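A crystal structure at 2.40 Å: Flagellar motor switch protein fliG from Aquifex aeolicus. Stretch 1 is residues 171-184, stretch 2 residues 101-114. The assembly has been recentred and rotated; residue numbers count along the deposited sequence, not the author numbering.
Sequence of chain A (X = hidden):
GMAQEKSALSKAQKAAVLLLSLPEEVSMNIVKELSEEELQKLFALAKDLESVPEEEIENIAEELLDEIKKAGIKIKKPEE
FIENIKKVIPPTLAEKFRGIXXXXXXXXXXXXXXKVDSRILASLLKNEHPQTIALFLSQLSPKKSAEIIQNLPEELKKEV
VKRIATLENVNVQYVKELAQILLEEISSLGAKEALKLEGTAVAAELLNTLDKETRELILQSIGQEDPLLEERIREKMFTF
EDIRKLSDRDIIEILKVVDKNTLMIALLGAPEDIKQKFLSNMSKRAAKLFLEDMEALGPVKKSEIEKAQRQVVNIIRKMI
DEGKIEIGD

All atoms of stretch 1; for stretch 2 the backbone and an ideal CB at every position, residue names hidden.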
# COMPACT_ATOMS: atom_id res chain seq x y z
N ASN A 171 7.90 -20.09 -7.54
CA ASN A 171 7.42 -18.84 -8.15
C ASN A 171 7.96 -17.65 -7.34
O ASN A 171 7.65 -17.50 -6.16
CB ASN A 171 5.90 -18.79 -8.22
CG ASN A 171 5.38 -17.58 -8.98
OD1 ASN A 171 5.23 -16.50 -8.42
ND2 ASN A 171 5.13 -17.75 -10.28
N VAL A 172 8.78 -16.83 -7.99
CA VAL A 172 9.45 -15.69 -7.34
C VAL A 172 8.46 -14.64 -6.81
O VAL A 172 8.63 -14.11 -5.70
CB VAL A 172 10.47 -15.04 -8.32
CG1 VAL A 172 10.90 -13.62 -7.85
CG2 VAL A 172 11.68 -15.97 -8.51
N GLN A 173 7.43 -14.34 -7.59
CA GLN A 173 6.42 -13.36 -7.21
C GLN A 173 5.62 -13.78 -5.98
O GLN A 173 5.28 -12.95 -5.15
CB GLN A 173 5.50 -13.04 -8.39
CG GLN A 173 6.20 -12.27 -9.52
CD GLN A 173 6.62 -10.84 -9.11
OE1 GLN A 173 5.78 -10.04 -8.69
NE2 GLN A 173 7.91 -10.54 -9.24
N TYR A 174 5.34 -15.07 -5.86
CA TYR A 174 4.63 -15.61 -4.70
C TYR A 174 5.43 -15.40 -3.42
O TYR A 174 4.90 -14.95 -2.41
CB TYR A 174 4.35 -17.11 -4.91
CG TYR A 174 3.71 -17.80 -3.73
CD1 TYR A 174 4.46 -18.58 -2.86
CD2 TYR A 174 2.34 -17.67 -3.49
CE1 TYR A 174 3.87 -19.20 -1.77
CE2 TYR A 174 1.74 -18.30 -2.40
CZ TYR A 174 2.52 -19.05 -1.53
OH TYR A 174 1.93 -19.69 -0.46
N VAL A 175 6.73 -15.70 -3.48
CA VAL A 175 7.63 -15.57 -2.35
C VAL A 175 7.87 -14.10 -1.99
O VAL A 175 7.88 -13.75 -0.81
CB VAL A 175 8.97 -16.30 -2.60
CG1 VAL A 175 9.99 -15.93 -1.53
CG2 VAL A 175 8.74 -17.82 -2.63
N LYS A 176 8.03 -13.26 -3.02
CA LYS A 176 8.12 -11.80 -2.87
C LYS A 176 6.92 -11.25 -2.11
O LYS A 176 7.08 -10.52 -1.14
CB LYS A 176 8.19 -11.12 -4.25
CG LYS A 176 8.53 -9.62 -4.20
CD LYS A 176 8.23 -8.92 -5.52
CE LYS A 176 8.36 -7.42 -5.39
NZ LYS A 176 8.14 -6.72 -6.68
N GLU A 177 5.72 -11.64 -2.53
CA GLU A 177 4.49 -11.25 -1.86
C GLU A 177 4.44 -11.74 -0.41
O GLU A 177 4.01 -11.01 0.47
CB GLU A 177 3.27 -11.76 -2.65
CG GLU A 177 1.89 -11.48 -2.01
CD GLU A 177 1.63 -10.00 -1.76
OE1 GLU A 177 2.21 -9.18 -2.48
OE2 GLU A 177 0.81 -9.68 -0.86
N LEU A 178 4.89 -12.97 -0.18
CA LEU A 178 5.01 -13.56 1.18
C LEU A 178 5.94 -12.67 2.05
O LEU A 178 5.63 -12.33 3.20
CB LEU A 178 5.61 -14.98 1.06
CG LEU A 178 5.09 -16.21 1.81
CD1 LEU A 178 3.58 -16.45 1.59
CD2 LEU A 178 5.88 -17.43 1.35
N ALA A 179 7.05 -12.24 1.46
CA ALA A 179 8.05 -11.44 2.14
C ALA A 179 7.54 -10.04 2.46
O ALA A 179 7.78 -9.54 3.55
CB ALA A 179 9.32 -11.38 1.28
N GLN A 180 6.80 -9.43 1.53
CA GLN A 180 6.20 -8.12 1.74
C GLN A 180 5.10 -8.13 2.82
O GLN A 180 4.99 -7.17 3.59
CB GLN A 180 5.66 -7.54 0.42
CG GLN A 180 6.76 -7.24 -0.61
CD GLN A 180 6.32 -6.32 -1.74
OE1 GLN A 180 5.93 -6.78 -2.82
NE2 GLN A 180 6.35 -5.03 -1.50
N ILE A 181 4.29 -9.18 2.86
CA ILE A 181 3.29 -9.38 3.94
C ILE A 181 3.98 -9.55 5.30
O ILE A 181 3.46 -9.10 6.33
CB ILE A 181 2.37 -10.62 3.66
CG1 ILE A 181 1.42 -10.34 2.49
CG2 ILE A 181 1.54 -11.01 4.93
CD1 ILE A 181 0.43 -9.19 2.72
N LEU A 182 5.14 -10.20 5.30
CA LEU A 182 5.93 -10.41 6.52
C LEU A 182 6.52 -9.06 6.98
O LEU A 182 6.49 -8.75 8.17
CB LEU A 182 7.03 -11.48 6.27
CG LEU A 182 7.62 -12.20 7.51
CD1 LEU A 182 8.26 -13.56 7.17
CD2 LEU A 182 8.64 -11.32 8.24
N LEU A 183 6.97 -8.23 6.03
CA LEU A 183 7.51 -6.89 6.36
C LEU A 183 6.44 -5.95 6.93
O LEU A 183 6.71 -5.19 7.84
CB LEU A 183 8.19 -6.25 5.14
CG LEU A 183 9.54 -6.89 4.81
CD1 LEU A 183 9.99 -6.54 3.39
CD2 LEU A 183 10.59 -6.47 5.85
N GLU A 184 5.25 -5.99 6.35
CA GLU A 184 4.08 -5.26 6.86
C GLU A 184 3.60 -5.74 8.24
O GLU A 184 3.12 -4.94 9.04
CB GLU A 184 2.92 -5.39 5.87
CG GLU A 184 3.16 -4.61 4.60
CD GLU A 184 2.17 -4.91 3.49
OE1 GLU A 184 1.57 -6.01 3.45
OE2 GLU A 184 2.00 -4.02 2.64
N UNK A 101 14.34 -5.89 -13.84
CA UNK A 101 13.76 -5.01 -12.82
C UNK A 101 12.90 -5.78 -11.81
O UNK A 101 12.90 -5.44 -10.63
CB UNK A 101 12.92 -3.92 -13.49
N UNK A 102 12.14 -6.76 -12.30
CA UNK A 102 11.37 -7.67 -11.46
C UNK A 102 12.28 -8.45 -10.52
O UNK A 102 11.98 -8.58 -9.34
CB UNK A 102 10.56 -8.63 -12.33
N UNK A 103 13.35 -9.02 -11.06
CA UNK A 103 14.34 -9.75 -10.26
C UNK A 103 15.01 -8.83 -9.24
O UNK A 103 15.25 -9.25 -8.11
CB UNK A 103 15.40 -10.38 -11.17
N UNK A 104 15.31 -7.60 -9.63
CA UNK A 104 15.94 -6.64 -8.74
C UNK A 104 15.04 -6.23 -7.58
O UNK A 104 15.53 -6.01 -6.48
CB UNK A 104 16.36 -5.40 -9.53
N UNK A 105 13.74 -6.10 -7.83
CA UNK A 105 12.77 -5.76 -6.79
C UNK A 105 12.63 -6.91 -5.78
O UNK A 105 12.68 -6.66 -4.57
CB UNK A 105 11.41 -5.43 -7.42
N UNK A 106 12.51 -8.14 -6.26
CA UNK A 106 12.50 -9.34 -5.39
C UNK A 106 13.76 -9.41 -4.54
O UNK A 106 13.68 -9.69 -3.36
CB UNK A 106 12.37 -10.61 -6.23
N UNK A 107 14.92 -9.13 -5.14
CA UNK A 107 16.19 -9.10 -4.40
C UNK A 107 16.19 -8.03 -3.31
O UNK A 107 16.64 -8.29 -2.19
CB UNK A 107 17.35 -8.85 -5.36
N UNK A 108 15.70 -6.84 -3.63
CA UNK A 108 15.60 -5.74 -2.66
C UNK A 108 14.71 -6.11 -1.46
O UNK A 108 15.04 -5.84 -0.32
CB UNK A 108 15.05 -4.49 -3.35
N UNK A 109 13.57 -6.73 -1.74
CA UNK A 109 12.66 -7.19 -0.71
C UNK A 109 13.31 -8.23 0.20
O UNK A 109 13.26 -8.10 1.43
CB UNK A 109 11.40 -7.77 -1.35
N UNK A 110 13.95 -9.23 -0.40
CA UNK A 110 14.61 -10.29 0.38
C UNK A 110 15.84 -9.79 1.17
O UNK A 110 16.16 -10.33 2.22
CB UNK A 110 15.04 -11.42 -0.56
N UNK A 111 16.49 -8.72 0.69
CA UNK A 111 17.56 -8.07 1.47
C UNK A 111 17.02 -7.40 2.74
O UNK A 111 17.70 -7.40 3.77
CB UNK A 111 18.28 -7.03 0.61
N UNK A 112 15.83 -6.80 2.66
CA UNK A 112 15.17 -6.23 3.84
C UNK A 112 14.78 -7.31 4.85
O UNK A 112 14.81 -7.06 6.06
CB UNK A 112 13.93 -5.44 3.42
N UNK A 113 14.36 -8.47 4.34
CA UNK A 113 14.07 -9.65 5.16
C UNK A 113 15.33 -10.16 5.87
O UNK A 113 15.28 -10.61 7.02
CB UNK A 113 13.47 -10.76 4.29
N UNK A 114 16.46 -10.10 5.16
CA UNK A 114 17.76 -10.54 5.67
C UNK A 114 18.24 -9.66 6.85
O UNK A 114 19.01 -10.11 7.69
CB UNK A 114 18.79 -10.51 4.54

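Both stretches are helical, and their axes approach to 9.6 Å with N-to-C directions 39° apart, so the side chains of stretch 2 meet a surface built by Val172, Lys176, Ala179 and Leu183.

Position 101 has nothing of stretch 1 within 5.5 Å of its ideal CB, so almost any helix-compatible residue would serve; it is Leu101. At 102 the CB points sideways and lies 4.5 Å from NE2 of Gln173. A polar or long aliphatic chain would suit this border, and Glu102 keeps its CB beside that amide while its carboxylate turns away from Gln173, OE1 ending 5.0 Å from Gln173 NE2. Position 103 points away and leaves the choice open. It is Leu103, whose end comes nearer than its CB, CD2 lying 5.1 Å from Val172 CG2, still short of contact. At 104 there is open space and the phi/psi of -66/-38° is ordinary helix, so a side chain would fit; the residue is nevertheless Gly104.

Position 105 points toward stretch 1, and its ideal CB lies 3.6 Å from NZ of Lys176. An acidic residue is the natural expectation, though a small polar one would also fit. Asp105 supplies the negative charge, but its OD2 remains 4.5 Å from Lys176 NZ, too far for a salt bridge; the attraction is a general electrostatic one.

Position 106 is the tightest in backbone terms: its CA is 5.6 Å from CA of Lys176, and its ideal CB is already 3.7 Å from CG1 of Val172. Alanine, glycine or serine would suit so close an approach. Ala106 fills the place with a single methyl, its CB packing on Val172 CG1 at 3.7 Å.

Positions 107 and 108 find no partner at their ideal CB atoms, and polar residues are reasonable. Glu107 makes a long salt bridge one turn along its own helix with the residue at 111; Lys108 remains outside contact range.

At 109 the CB points into a hollow between Lys176, Ala179, Gln180 and Leu183, which calls for a branched or long aliphatic residue such as isoleucine, leucine, valine or methionine. Ile109 is a knob in this hole: its CG2 reaches CB of Ala179 at 3.5 Å, and its CD1 meets CG of Gln180 at 3.8 Å.

Position 110 points sideways, so only a chain long enough to turn inward can make contact; leucine or methionine would do. Leu110 places CD2 4.0 Å from Ala179 CB. Position 111 faces open space, where Lys111, its NZ 3.7 Å from Glu107 OE1, is the partner of that acid.

At 112 the ideal CB is 4.1 Å from CD1 of Leu183. An aliphatic residue, or a longer polar one with an aliphatic stem, would suit, and Glu112 lays its CB there.

Position 113 also starts sideways, with Ala179 CB 5.2 Å and Leu183 CD2 5.4 Å from its ideal CB, so a larger apolar chain is needed. Ile113 sends CD1 to CD2 of Leu182 at 4.0 Å and to CG of Leu183 at 4.1 Å. Position 114 is out of reach, which permits the charged Glu114.

Stretch 2 (101-114) LELGDAEKILKEIE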
# COMPACT_ATOMS: atom_id res chain seq x y z
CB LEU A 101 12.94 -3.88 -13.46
CG LEU A 101 13.73 -2.77 -14.18
CD1 LEU A 101 12.82 -1.90 -15.02
CD2 LEU A 101 14.51 -1.91 -13.20
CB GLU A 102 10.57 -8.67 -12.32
CG GLU A 102 9.35 -8.06 -13.01
CD GLU A 102 8.71 -8.99 -14.06
OE1 GLU A 102 9.08 -10.20 -14.12
OE2 GLU A 102 7.84 -8.51 -14.83
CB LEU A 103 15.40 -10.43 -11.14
CG LEU A 103 15.00 -11.79 -11.73
CD1 LEU A 103 15.80 -12.12 -12.98
CD2 LEU A 103 15.15 -12.89 -10.69
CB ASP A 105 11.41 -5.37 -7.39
CG ASP A 105 11.46 -4.02 -8.13
OD1 ASP A 105 12.37 -3.20 -7.87
OD2 ASP A 105 10.58 -3.77 -8.99
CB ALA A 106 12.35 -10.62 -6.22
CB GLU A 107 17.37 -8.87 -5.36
CG GLU A 107 18.73 -8.72 -4.65
CD GLU A 107 19.91 -8.71 -5.61
OE1 GLU A 107 20.59 -7.67 -5.70
OE2 GLU A 107 20.13 -9.73 -6.29
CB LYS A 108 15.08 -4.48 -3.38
CG LYS A 108 14.79 -3.27 -2.49
CD LYS A 108 14.39 -2.03 -3.32
CE LYS A 108 13.11 -2.24 -4.17
NZ LYS A 108 11.92 -2.73 -3.39
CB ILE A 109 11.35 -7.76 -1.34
CG1 ILE A 109 10.50 -6.65 -2.00
CG2 ILE A 109 10.52 -8.46 -0.31
CD1 ILE A 109 10.09 -5.52 -1.06
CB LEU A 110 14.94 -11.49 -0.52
CG LEU A 110 13.75 -12.26 -1.16
CD1 LEU A 110 14.26 -13.40 -2.03
CD2 LEU A 110 12.74 -12.81 -0.15
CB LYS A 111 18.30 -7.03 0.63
CG LYS A 111 19.34 -7.60 -0.32
CD LYS A 111 20.03 -6.48 -1.10
CE LYS A 111 21.09 -7.03 -2.05
NZ LYS A 111 21.86 -5.93 -2.71
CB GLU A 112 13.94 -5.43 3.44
CG GLU A 112 14.24 -4.17 2.65
CD GLU A 112 15.03 -3.13 3.45
OE1 GLU A 112 14.65 -2.84 4.62
OE2 GLU A 112 16.01 -2.60 2.89
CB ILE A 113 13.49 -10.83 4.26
CG1 ILE A 113 12.04 -10.56 3.87
CG2 ILE A 113 13.55 -12.15 4.99
CD1 ILE A 113 11.04 -10.65 5.05
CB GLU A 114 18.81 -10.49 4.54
CG GLU A 114 19.65 -11.76 4.35
CD GLU A 114 18.92 -12.84 3.59
OE1 GLU A 114 17.67 -12.80 3.56
OE2 GLU A 114 19.57 -13.75 3.04
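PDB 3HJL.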